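Local coordinates for putative NAD-dependent epimerase/dehydratase (Bacillus halodurans, PDB 3E8X), which is of unknown function but binds NADP and is probably an atypical short-chain dehydrogenase/reductase, perhaps of the epimerase/dehydratase kind, at residues A[113-118]-A[155-160]; A[35-40]-A[203-208]; A[68-73]-A[79-84]. All blocks are in the same frame, centred on the assembly; numbering follows the deposited sequence. Where two conformers were deposited one is given.

Contact 1 (A[113-118]-A[155-160])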
loop_
_atom_site.group_PDB
_atom_site.type_symbol
_atom_site.label_atom_id
_atom_site.label_comp_id
_atom_site.label_asym_id
_atom_site.label_seq_id
_atom_site.Cartn_x
_atom_site.Cartn_y
_atom_site.Cartn_z
ATOM N N LYS A 113 1.648 -5.937 8.604
ATOM C CA LYS A 113 1.431 -7.052 9.499
ATOM C C LYS A 113 2.239 -6.954 10.806
ATOM O O LYS A 113 1.758 -7.417 11.831
ATOM C CB LYS A 113 1.675 -8.381 8.778
ATOM C CG LYS A 113 0.709 -8.667 7.552
ATOM C CD LYS A 113 0.887 -10.037 6.930
ATOM C CE LYS A 113 2.211 -10.162 6.135
ATOM N NZ LYS A 113 2.425 -11.509 5.467
ATOM N N THR A 114 3.453 -6.383 10.789
ATOM C CA THR A 114 4.275 -6.253 12.017
ATOM C C THR A 114 3.636 -5.270 12.987
ATOM O O THR A 114 3.652 -5.468 14.206
ATOM C CB THR A 114 5.746 -5.781 11.740
ATOM O OG1 THR A 114 5.754 -4.439 11.207
ATOM C CG2 THR A 114 6.445 -6.730 10.804
ATOM N N ILE A 115 3.059 -4.220 12.422
ATOM C CA ILE A 115 2.333 -3.217 13.160
ATOM C C ILE A 115 1.087 -3.800 13.834
ATOM O O ILE A 115 0.839 -3.524 15.015
ATOM C CB ILE A 115 1.897 -2.043 12.224
ATOM C CG1 ILE A 115 3.135 -1.284 11.714
ATOM C CG2 ILE A 115 0.908 -1.166 12.932
ATOM C CD1 ILE A 115 2.856 -0.201 10.646
ATOM N N GLN A 116 0.326 -4.576 13.068
ATOM C CA GLN A 116 -0.873 -5.221 13.573
ATOM C C GLN A 116 -0.528 -6.215 14.674
ATOM O O GLN A 116 -1.230 -6.324 15.686
ATOM C CB GLN A 116 -1.613 -5.919 12.436
ATOM C CG GLN A 116 -2.443 -4.972 11.570
ATOM C CD GLN A 116 -3.004 -5.649 10.307
ATOM O OE1 GLN A 116 -2.851 -6.868 10.094
ATOM N NE2 GLN A 116 -3.651 -4.851 9.459
ATOM N N GLU A 117 0.557 -6.942 14.487
ATOM C CA GLU A 117 0.985 -7.895 15.514
ATOM C C GLU A 117 1.422 -7.180 16.809
ATOM O O GLU A 117 1.114 -7.661 17.866
ATOM C CB GLU A 117 2.105 -8.781 14.992
ATOM C CG GLU A 117 2.477 -9.889 15.964
ATOM C CD GLU A 117 1.361 -10.906 16.148
ATOM O OE1 GLU A 117 1.287 -11.481 17.277
ATOM O OE2 GLU A 117 0.575 -11.109 15.173
ATOM N N ALA A 118 2.130 -6.046 16.705
ATOM C CA ALA A 118 2.492 -5.232 17.858
ATOM C C ALA A 118 1.253 -4.691 18.585
ATOM O O ALA A 118 1.186 -4.809 19.808
ATOM C CB ALA A 118 3.470 -4.094 17.481
ATOM N N ASP A 155 4.649 3.843 6.388
ATOM C CA ASP A 155 4.746 4.924 7.354
ATOM C C ASP A 155 3.381 5.435 7.754
ATOM O O ASP A 155 3.133 5.703 8.931
ATOM C CB ASP A 155 5.595 6.101 6.794
ATOM C CG ASP A 155 7.081 5.792 6.733
ATOM O OD1 ASP A 155 7.496 4.740 7.284
ATOM O OD2 ASP A 155 7.835 6.610 6.137
ATOM N N ASP A 156 2.487 5.575 6.785
ATOM C CA ASP A 156 1.127 6.058 7.077
ATOM C C ASP A 156 0.296 5.090 7.922
ATOM O O ASP A 156 -0.448 5.508 8.782
ATOM C CB ASP A 156 0.390 6.410 5.783
ATOM C CG ASP A 156 0.930 7.676 5.126
ATOM O OD1 ASP A 156 1.739 8.432 5.743
ATOM O OD2 ASP A 156 0.583 7.892 3.958
ATOM N N GLU A 157 0.454 3.803 7.680
ATOM C CA GLU A 157 -0.160 2.787 8.519
ATOM C C GLU A 157 0.294 2.913 10.000
ATOM O O GLU A 157 -0.504 2.851 10.926
ATOM C CB GLU A 157 0.162 1.394 7.957
ATOM C CG GLU A 157 -0.539 0.265 8.693
ATOM C CD GLU A 157 -1.975 -0.000 8.213
ATOM O OE1 GLU A 157 -2.485 0.607 7.220
ATOM O OE2 GLU A 157 -2.568 -0.917 8.812
ATOM N N LEU A 158 1.590 3.097 10.210
ATOM C CA LEU A 158 2.156 3.331 11.546
ATOM C C LEU A 158 1.619 4.599 12.186
ATOM O O LEU A 158 1.244 4.593 13.366
ATOM C CB LEU A 158 3.693 3.382 11.484
ATOM C CG LEU A 158 4.472 3.369 12.814
ATOM C CD1 LEU A 158 3.977 2.260 13.740
ATOM C CD2 LEU A 158 6.043 3.297 12.547
ATOM N N LYS A 159 1.558 5.665 11.401
ATOM C CA LYS A 159 1.035 6.932 11.882
ATOM C C LYS A 159 -0.444 6.863 12.277
ATOM O O LYS A 159 -0.852 7.622 13.130
ATOM C CB LYS A 159 1.233 8.077 10.857
ATOM C CG LYS A 159 2.640 8.518 10.611
ATOM C CD LYS A 159 2.690 9.583 9.471
ATOM C CE LYS A 159 4.078 10.153 9.249
ATOM N NZ LYS A 159 4.080 11.441 8.433
ATOM N N ARG A 160 -1.244 6.008 11.627
ATOM C CA ARG A 160 -2.633 5.765 11.988
ATOM C C ARG A 160 -2.792 4.792 13.154
ATOM O O ARG A 160 -3.862 4.652 13.694
ATOM C CB ARG A 160 -3.416 5.201 10.791
ATOM C CG ARG A 160 -3.682 6.167 9.645
ATOM C CD ARG A 160 -4.652 5.580 8.617
ATOM N NE ARG A 160 -4.069 4.389 7.974
ATOM C CZ ARG A 160 -3.398 4.403 6.829
ATOM N NH1 ARG A 160 -3.227 5.524 6.130
ATOM N NH2 ARG A 160 -2.891 3.269 6.378
#
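Ile-115 reaches from helix 100-121 across to Glu-157 and Leu-158 of helix 145-160, and its long branch makes nearly all of the contact. CB itself stays short of the other helix. CG1, set beside the backbone N and anti to the carbonyl carbon (chi1 -66°), comes to 4.2 Å from Leu-158 CD1. CD1, at the end of the extended branch, touches most: it lies 3.6 Å from Leu-158 N, 3.8 Å from Leu-158 CB and 3.9 Å from Glu-157 CG, and so presses against the backbone of the neighbouring helix. A slim, unbranched tip suits this place because it can reach between two neighbouring side chains to the main chain. The short segments run almost parallel, 17° apart with axes 10.2 Å from each other, as expected of two helices packed side by side on one face of a Rossmann-type sheet. Leu-158 also lies on Phe-126 and Met-128 of strand 125-129, so the apolar layer continues into the sheet. Toward solvent the character turns polar. Glu-157 covers Ile-115 CD1 with its methylenes, then bends back at its second torsion and gives OE1 to Arg-160 NH2 in a 2.8 Å salt bridge; NH2 comes to OE1 from the anti side and tilted out of the carboxylate plane, while OE1 lies in the guanidinium plane. Its other oxygen, OE2, is 4.1 Å from Gln-116 NE2, a loose polar approach with the amide and carboxylate planes 61° apart. With an alanine here instead of Glu-157, one flank of Ile-115 CD1 would probably be uncovered and the guanidinium of Arg-160 left without this carboxylate, close to the like-charged Arg-160 of the second subunit.

Contact 2 (A[35-40]-A[203-208])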
loop_
_atom_site.group_PDB
_atom_site.type_symbol
_atom_site.label_atom_id
_atom_site.label_comp_id
_atom_site.label_asym_id
_atom_site.label_seq_id
_atom_site.Cartn_x
_atom_site.Cartn_y
_atom_site.Cartn_z
ATOM N N ARG A 35 22.344 -5.531 11.336
ATOM C CA ARG A 35 23.497 -6.132 11.917
ATOM C C ARG A 35 24.252 -5.174 12.832
ATOM O O ARG A 35 24.565 -5.562 13.968
ATOM C CB ARG A 35 24.433 -6.640 10.834
ATOM C CG ARG A 35 23.993 -7.983 10.275
ATOM C CD ARG A 35 24.978 -8.424 9.224
ATOM N NE ARG A 35 24.669 -9.757 8.727
ATOM C CZ ARG A 35 25.481 -10.434 7.926
ATOM N NH1 ARG A 35 26.644 -9.887 7.526
ATOM N NH2 ARG A 35 25.157 -11.669 7.532
ATOM N N TYR A 36 24.602 -3.974 12.332
ATOM C CA TYR A 36 25.154 -2.934 13.209
ATOM C C TYR A 36 24.257 -2.601 14.396
ATOM O O TYR A 36 24.746 -2.440 15.540
ATOM C CB TYR A 36 25.524 -1.672 12.435
ATOM C CG TYR A 36 26.466 -1.918 11.300
ATOM C CD1 TYR A 36 27.435 -2.932 11.388
ATOM C CD2 TYR A 36 26.409 -1.150 10.147
ATOM C CE1 TYR A 36 28.299 -3.213 10.335
ATOM C CE2 TYR A 36 27.287 -1.384 9.103
ATOM C CZ TYR A 36 28.249 -2.421 9.209
ATOM O OH TYR A 36 29.145 -2.708 8.192
ATOM N N LEU A 37 22.953 -2.467 14.130
ATOM C CA LEU A 37 21.982 -2.235 15.185
ATOM C C LEU A 37 22.018 -3.263 16.339
ATOM O O LEU A 37 21.847 -2.886 17.493
ATOM C CB LEU A 37 20.562 -2.165 14.601
ATOM C CG LEU A 37 19.415 -1.746 15.524
ATOM C CD1 LEU A 37 19.691 -0.379 16.228
ATOM C CD2 LEU A 37 18.093 -1.792 14.769
ATOM N N LEU A 38 22.271 -4.539 16.062
ATOM C CA LEU A 38 22.355 -5.516 17.157
ATOM C C LEU A 38 23.416 -5.111 18.188
ATOM O O LEU A 38 23.191 -5.131 19.396
ATOM C CB LEU A 38 22.656 -6.931 16.622
ATOM C CG LEU A 38 21.576 -7.546 15.695
ATOM C CD1 LEU A 38 22.043 -8.792 15.006
ATOM C CD2 LEU A 38 20.228 -7.769 16.459
ATOM N N SER A 39 24.576 -4.721 17.690
ATOM C CA SER A 39 25.659 -4.272 18.532
ATOM C C SER A 39 25.359 -2.951 19.249
ATOM O O SER A 39 25.631 -2.798 20.417
ATOM C CB SER A 39 26.939 -4.154 17.687
ATOM O OG SER A 39 28.013 -3.691 18.475
ATOM N N GLU A 40 24.765 -2.007 18.542
ATOM C CA GLU A 40 24.435 -0.729 19.160
ATOM C C GLU A 40 23.443 -0.894 20.300
ATOM O O GLU A 40 23.619 -0.283 21.336
ATOM C CB GLU A 40 23.936 0.234 18.119
ATOM C CG GLU A 40 24.983 0.566 17.043
ATOM C CD GLU A 40 26.229 1.264 17.578
ATOM O OE1 GLU A 40 26.234 1.839 18.698
ATOM O OE2 GLU A 40 27.221 1.260 16.833
ATOM N N VAL A 203 21.714 6.011 15.497
ATOM C CA VAL A 203 20.542 6.829 15.686
ATOM C C VAL A 203 19.357 6.032 16.270
ATOM O O VAL A 203 18.766 6.435 17.247
ATOM C CB VAL A 203 20.106 7.515 14.374
ATOM C CG1 VAL A 203 18.752 8.222 14.566
ATOM C CG2 VAL A 203 21.189 8.506 13.897
ATOM N N ILE A 204 19.068 4.875 15.698
ATOM C CA ILE A 204 17.958 4.046 16.156
ATOM C C ILE A 204 18.166 3.633 17.588
ATOM O O ILE A 204 17.275 3.782 18.399
ATOM C CB ILE A 204 17.773 2.768 15.270
ATOM C CG1 ILE A 204 17.378 3.187 13.848
ATOM C CG2 ILE A 204 16.745 1.752 15.916
ATOM C CD1 ILE A 204 17.582 2.120 12.729
ATOM N N ALA A 205 19.328 3.044 17.878
ATOM C CA ALA A 205 19.674 2.596 19.243
ATOM C C ALA A 205 19.609 3.762 20.261
ATOM O O ALA A 205 19.185 3.597 21.404
ATOM C CB ALA A 205 21.058 1.916 19.259
ATOM N N GLU A 206 19.978 4.956 19.830
ATOM C CA GLU A 206 20.002 6.099 20.732
ATOM C C GLU A 206 18.585 6.450 21.193
ATOM O O GLU A 206 18.388 6.855 22.343
ATOM C CB GLU A 206 20.653 7.316 20.051
ATOM C CG GLU A 206 20.907 8.495 20.974
ATOM C CD GLU A 206 21.960 8.227 22.053
ATOM O OE1 GLU A 206 22.746 7.258 21.949
ATOM O OE2 GLU A 206 22.031 9.029 22.984
ATOM N N LEU A 207 17.605 6.280 20.298
ATOM C CA LEU A 207 16.247 6.793 20.561
ATOM C C LEU A 207 15.207 5.737 20.987
ATOM O O LEU A 207 14.126 6.086 21.409
ATOM C CB LEU A 207 15.766 7.657 19.360
ATOM C CG LEU A 207 15.605 7.110 17.922
ATOM C CD1 LEU A 207 14.480 6.106 17.851
ATOM C CD2 LEU A 207 15.303 8.308 17.021
ATOM N N VAL A 208 15.577 4.464 21.001
ATOM C CA VAL A 208 14.615 3.427 21.264
ATOM C C VAL A 208 13.915 3.577 22.638
ATOM O O VAL A 208 12.701 3.326 22.769
ATOM C CB VAL A 208 15.197 2.002 20.978
ATOM C CG1 VAL A 208 16.210 1.633 22.047
ATOM C CG2 VAL A 208 14.054 0.970 20.878
#
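Leu-37 meets Ile-204 and Ala-205 where helix 32-43, the helix that follows the first strand of the Rossmann-type nucleotide-binding fold, packs beside helix 197-207. The axes of the short segments come within 9.1 Å and diverge by 35°, an approach eased by the small Ala-205. Leu-37 is the first residue of 35-40 to touch the partner. With CG anti to the backbone N (chi1 -172°), its CD1 methyl reaches Ile-204 CG2 at 3.6 Å, while CD2 stands 4.0 Å from that same CG2. One methyl of Ile-204 thus faces both branches of the leucine fork, and the two side chains cross at about a right angle. CD1 also lies 3.8 Å from Ala-205 N, against the backbone of the partner helix. Both Leu-37 and Ile-204 rest on Val-89 of strand 87-90, so the pair fills the layer between helices and sheet; Ile-204 also lies near Val-33, a residue of the NADP site. One turn later comes Glu-40, at the border of the apolar patch. It contributes only the base of its side chain here: the carboxylate turns to a salt bridge between OE2 and Lys-202 NZ, so the charge is paired beside the packed surface. The small Ala-205 is consistent with the backbones drawing close at this end, with Glu-40 CA and Ala-205 CA 5.8 Å apart and Glu-40 CB resting 3.5 Å from Ala-205 CB.

Contact 3 (A[68-73]-A[79-84]). With NAP (NADP nicotinamide-adenine-dinucleotide phosphate), chain B.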
loop_
_atom_site.group_PDB
_atom_site.type_symbol
_atom_site.label_atom_id
_atom_site.label_comp_id
_atom_site.label_asym_id
_atom_site.label_seq_id
_atom_site.Cartn_x
_atom_site.Cartn_y
_atom_site.Cartn_z
ATOM N N ASP A 68 19.144 -13.306 21.576
ATOM C CA ASP A 68 18.256 -14.417 21.229
ATOM C C ASP A 68 18.003 -14.344 19.737
ATOM O O ASP A 68 18.164 -13.298 19.140
ATOM C CB ASP A 68 16.932 -14.342 22.018
ATOM C CG ASP A 68 16.831 -15.409 23.113
ATOM O OD1 ASP A 68 16.958 -16.614 22.762
ATOM O OD2 ASP A 68 16.614 -15.058 24.309
ATOM N N ILE A 69 17.639 -15.470 19.154
ATOM C CA ILE A 69 17.354 -15.587 17.744
ATOM C C ILE A 69 15.979 -16.198 17.674
ATOM O O ILE A 69 15.619 -17.138 18.484
ATOM C CB ILE A 69 18.347 -16.546 17.040
ATOM C CG1 ILE A 69 19.809 -16.062 17.171
ATOM C CG2 ILE A 69 17.953 -16.802 15.611
ATOM C CD1 ILE A 69 20.216 -14.726 16.584
ATOM N N VAL A 70 15.179 -15.645 16.774
ATOM C CA VAL A 70 13.880 -16.217 16.457
ATOM C C VAL A 70 13.825 -16.400 14.947
ATOM O O VAL A 70 14.173 -15.481 14.176
ATOM C CB VAL A 70 12.683 -15.343 16.976
ATOM C CG1 VAL A 70 12.786 -15.171 18.455
ATOM C CG2 VAL A 70 12.597 -13.933 16.252
ATOM N N VAL A 71 13.384 -17.586 14.552
ATOM C CA VAL A 71 13.313 -18.006 13.155
ATOM C C VAL A 71 11.862 -17.792 12.701
ATOM O O VAL A 71 10.952 -18.437 13.188
ATOM C CB VAL A 71 13.784 -19.508 13.020
ATOM C CG1 VAL A 71 13.645 -20.044 11.566
ATOM C CG2 VAL A 71 15.219 -19.636 13.568
ATOM N N ALA A 72 11.652 -16.817 11.817
ATOM C CA ALA A 72 10.321 -16.448 11.365
ATOM C C ALA A 72 10.486 -15.728 10.036
ATOM O O ALA A 72 11.568 -15.294 9.707
ATOM C CB ALA A 72 9.631 -15.564 12.382
ATOM N N ASN A 73 9.397 -15.631 9.284
ATOM C CA ASN A 73 9.393 -15.145 7.915
ATOM C C ASN A 73 8.190 -14.194 7.812
ATOM O O ASN A 73 7.101 -14.546 8.170
ATOM C CB ASN A 73 9.281 -16.390 7.010
ATOM C CG ASN A 73 9.269 -16.090 5.530
ATOM O OD1 ASN A 73 8.748 -15.097 5.069
ATOM N ND2 ASN A 73 9.808 -17.026 4.760
ATOM N N SER A 79 3.937 -14.704 14.251
ATOM C CA SER A 79 3.464 -14.165 15.523
ATOM C C SER A 79 4.291 -14.651 16.716
ATOM O O SER A 79 4.503 -13.903 17.649
ATOM C CB SER A 79 1.963 -14.426 15.757
ATOM O OG SER A 79 1.601 -15.749 15.477
ATOM N N HIS A 80 4.794 -15.881 16.663
ATOM C CA HIS A 80 5.666 -16.402 17.735
ATOM C C HIS A 80 6.860 -15.495 18.037
ATOM O O HIS A 80 7.327 -15.447 19.175
ATOM C CB HIS A 80 6.148 -17.832 17.422
ATOM C CG HIS A 80 6.988 -17.946 16.182
ATOM N ND1 HIS A 80 6.452 -17.904 14.906
ATOM C CD2 HIS A 80 8.321 -18.142 16.022
ATOM C CE1 HIS A 80 7.420 -18.059 14.019
ATOM N NE2 HIS A 80 8.562 -18.200 14.669
ATOM N N ALA A 81 7.319 -14.768 17.017
ATOM C CA ALA A 81 8.497 -13.878 17.096
ATOM C C ALA A 81 8.330 -12.757 18.107
ATOM O O ALA A 81 9.322 -12.270 18.628
ATOM C CB ALA A 81 8.797 -13.275 15.730
ATOM N N PHE A 82 7.077 -12.392 18.397
ATOM C CA PHE A 82 6.749 -11.199 19.196
ATOM C C PHE A 82 6.566 -11.493 20.681
ATOM O O PHE A 82 6.270 -10.590 21.447
ATOM C CB PHE A 82 5.521 -10.509 18.622
ATOM C CG PHE A 82 5.796 -9.747 17.357
ATOM C CD1 PHE A 82 6.003 -10.401 16.167
ATOM C CD2 PHE A 82 5.834 -8.381 17.349
ATOM C CE1 PHE A 82 6.287 -9.686 14.999
ATOM C CE2 PHE A 82 6.075 -7.686 16.183
ATOM C CZ PHE A 82 6.309 -8.349 15.016
ATOM N N ALA A 83 6.815 -12.739 21.070
ATOM C CA ALA A 83 6.728 -13.193 22.459
ATOM C C ALA A 83 7.801 -12.555 23.322
ATOM O O ALA A 83 8.964 -12.477 22.922
ATOM C CB ALA A 83 6.845 -14.712 22.523
ATOM N N SER A 84 7.411 -12.106 24.510
ATOM C CA SER A 84 8.322 -11.399 25.434
ATOM C C SER A 84 9.139 -10.247 24.845
ATOM O O SER A 84 10.314 -10.119 25.141
ATOM C CB SER A 84 9.239 -12.394 26.127
ATOM O OG SER A 84 8.447 -13.367 26.811
HETATM P PA NAP B . 19.355 -5.023 3.662
HETATM O O1A NAP B . 18.748 -5.420 2.313
HETATM O O2A NAP B . 20.828 -5.255 3.920
HETATM O O5B NAP B . 18.416 -5.702 4.794
HETATM C C5B NAP B . 17.142 -6.312 4.515
HETATM C C4B NAP B . 16.880 -7.564 5.350
HETATM O O4B NAP B . 15.499 -7.914 5.153
HETATM C C3B NAP B . 17.712 -8.814 4.964
HETATM O O3B NAP B . 18.501 -9.350 6.042
HETATM C C2B NAP B . 16.679 -9.855 4.565
HETATM O O2B NAP B . 16.961 -11.224 4.943
HETATM C C1B NAP B . 15.431 -9.329 5.294
HETATM N N9A NAP B . 14.214 -9.962 4.725
HETATM C C8A NAP B . 13.879 -10.034 3.428
HETATM N N7A NAP B . 12.730 -10.728 3.315
HETATM C C5A NAP B . 12.350 -11.084 4.559
HETATM C C6A NAP B . 11.266 -11.800 5.078
HETATM N N6A NAP B . 10.319 -12.289 4.251
HETATM N N1A NAP B . 11.167 -12.033 6.407
HETATM C C2A NAP B . 12.105 -11.559 7.229
HETATM N N3A NAP B . 13.165 -10.865 6.768
HETATM C C4A NAP B . 13.305 -10.611 5.440
HETATM O O3 NAP B . 19.062 -3.425 3.857
HETATM P PN NAP B . 19.921 -2.334 4.717
HETATM O O1N NAP B . 20.973 -1.792 3.789
HETATM O O2N NAP B . 20.158 -2.958 6.075
HETATM O O5D NAP B . 18.948 -1.063 4.841
HETATM C C5D NAP B . 17.878 -1.046 5.778
HETATM C C4D NAP B . 16.689 -0.387 5.103
HETATM O O4D NAP B . 16.966 0.972 4.761
HETATM C C3D NAP B . 16.332 -1.082 3.797
HETATM O O3D NAP B . 15.481 -2.202 4.084
HETATM C C2D NAP B . 15.750 0.039 2.929
HETATM O O2D NAP B . 14.346 -0.025 2.810
HETATM C C1D NAP B . 16.133 1.352 3.652
HETATM N N1N NAP B . 16.810 2.393 2.817
HETATM C C2N NAP B . 17.793 2.093 1.933
HETATM C C3N NAP B . 18.411 3.116 1.182
HETATM C C7N NAP B . 19.539 2.844 0.211
HETATM O O7N NAP B . 20.255 3.795 -0.153
HETATM N N7N NAP B . 19.765 1.577 -0.176
HETATM C C4N NAP B . 18.000 4.439 1.359
HETATM C C5N NAP B . 16.998 4.717 2.273
HETATM C C6N NAP B . 16.429 3.674 2.985
HETATM P P2B NAP B . 18.143 -12.158 4.301
HETATM O O1X NAP B . 19.380 -11.880 5.113
HETATM O O2X NAP B . 17.631 -13.581 4.504
HETATM O O3X NAP B . 18.257 -11.661 2.875
#
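The end of strand 68-71, at the adenine side of the NADP pocket, is packed against the 3-10 turn 79-82 that follows it in the connection to strand 87-90. His-80 ties the two together with its ring. NE2 donates to Val-71 O over 2.8 Å, and the bond is nearly straight at the hydrogen (169°). The carbonyl oxygen lies in the plane of the imidazole, at its edge, whereas the nitrogen is tilted 32° from the plane of the carbonyl. A chi1 of 62° sets CG between the backbone N and the carbonyl carbon, swinging the ring back toward the strand. Ala-72 CB approaches His-80 NE2 obliquely, at 3.6 Å, and its small size allows this close approach. Next to the imidazole the contact is aliphatic: Val-70 CG2 meets Ala-81 CB at 3.9 Å, and Ala-72 CB approaches the same methyl. Val-70 also lies on Val-49 and Met-51 of the neighbouring strand 47-52, which joins this small cluster to the sheet. Just beyond, Asn-73 OD1 accepts a weak hydrogen bond of 3.3 Å from N6A of the cofactor, and it also takes the backbone N-H of Glu-75. Because NE2 acts as the donor, it must carry a proton here, and the imidazole thereby satisfies a strand-end carbonyl only two residues before the asparagine that meets the adenine amino group.

All three contacts belong to one Rossmann-type domain. Contact 2 joins residues far apart in sequence, and both other contacts fall within the chain between its segments; contact 3 closes before contact 1 opens. Contacts 1 and 2 lie on opposite sides of the chain's centre, their centres 20 Å apart, and both reach strand 125-129, through Leu-158 in one and Ile-204 in the other. Contact 3 sits near the sheet margin, its centre about 18 Å from that of contact 1, which it touches where Glu-117 packs on Ser-79 and Phe-82. Contacts 2 and 3 do not touch, but contact 3 supplies Asn-73 to the NADP pocket and contact 2 lies close to it, whereas contact 1 adjoins the second subunit.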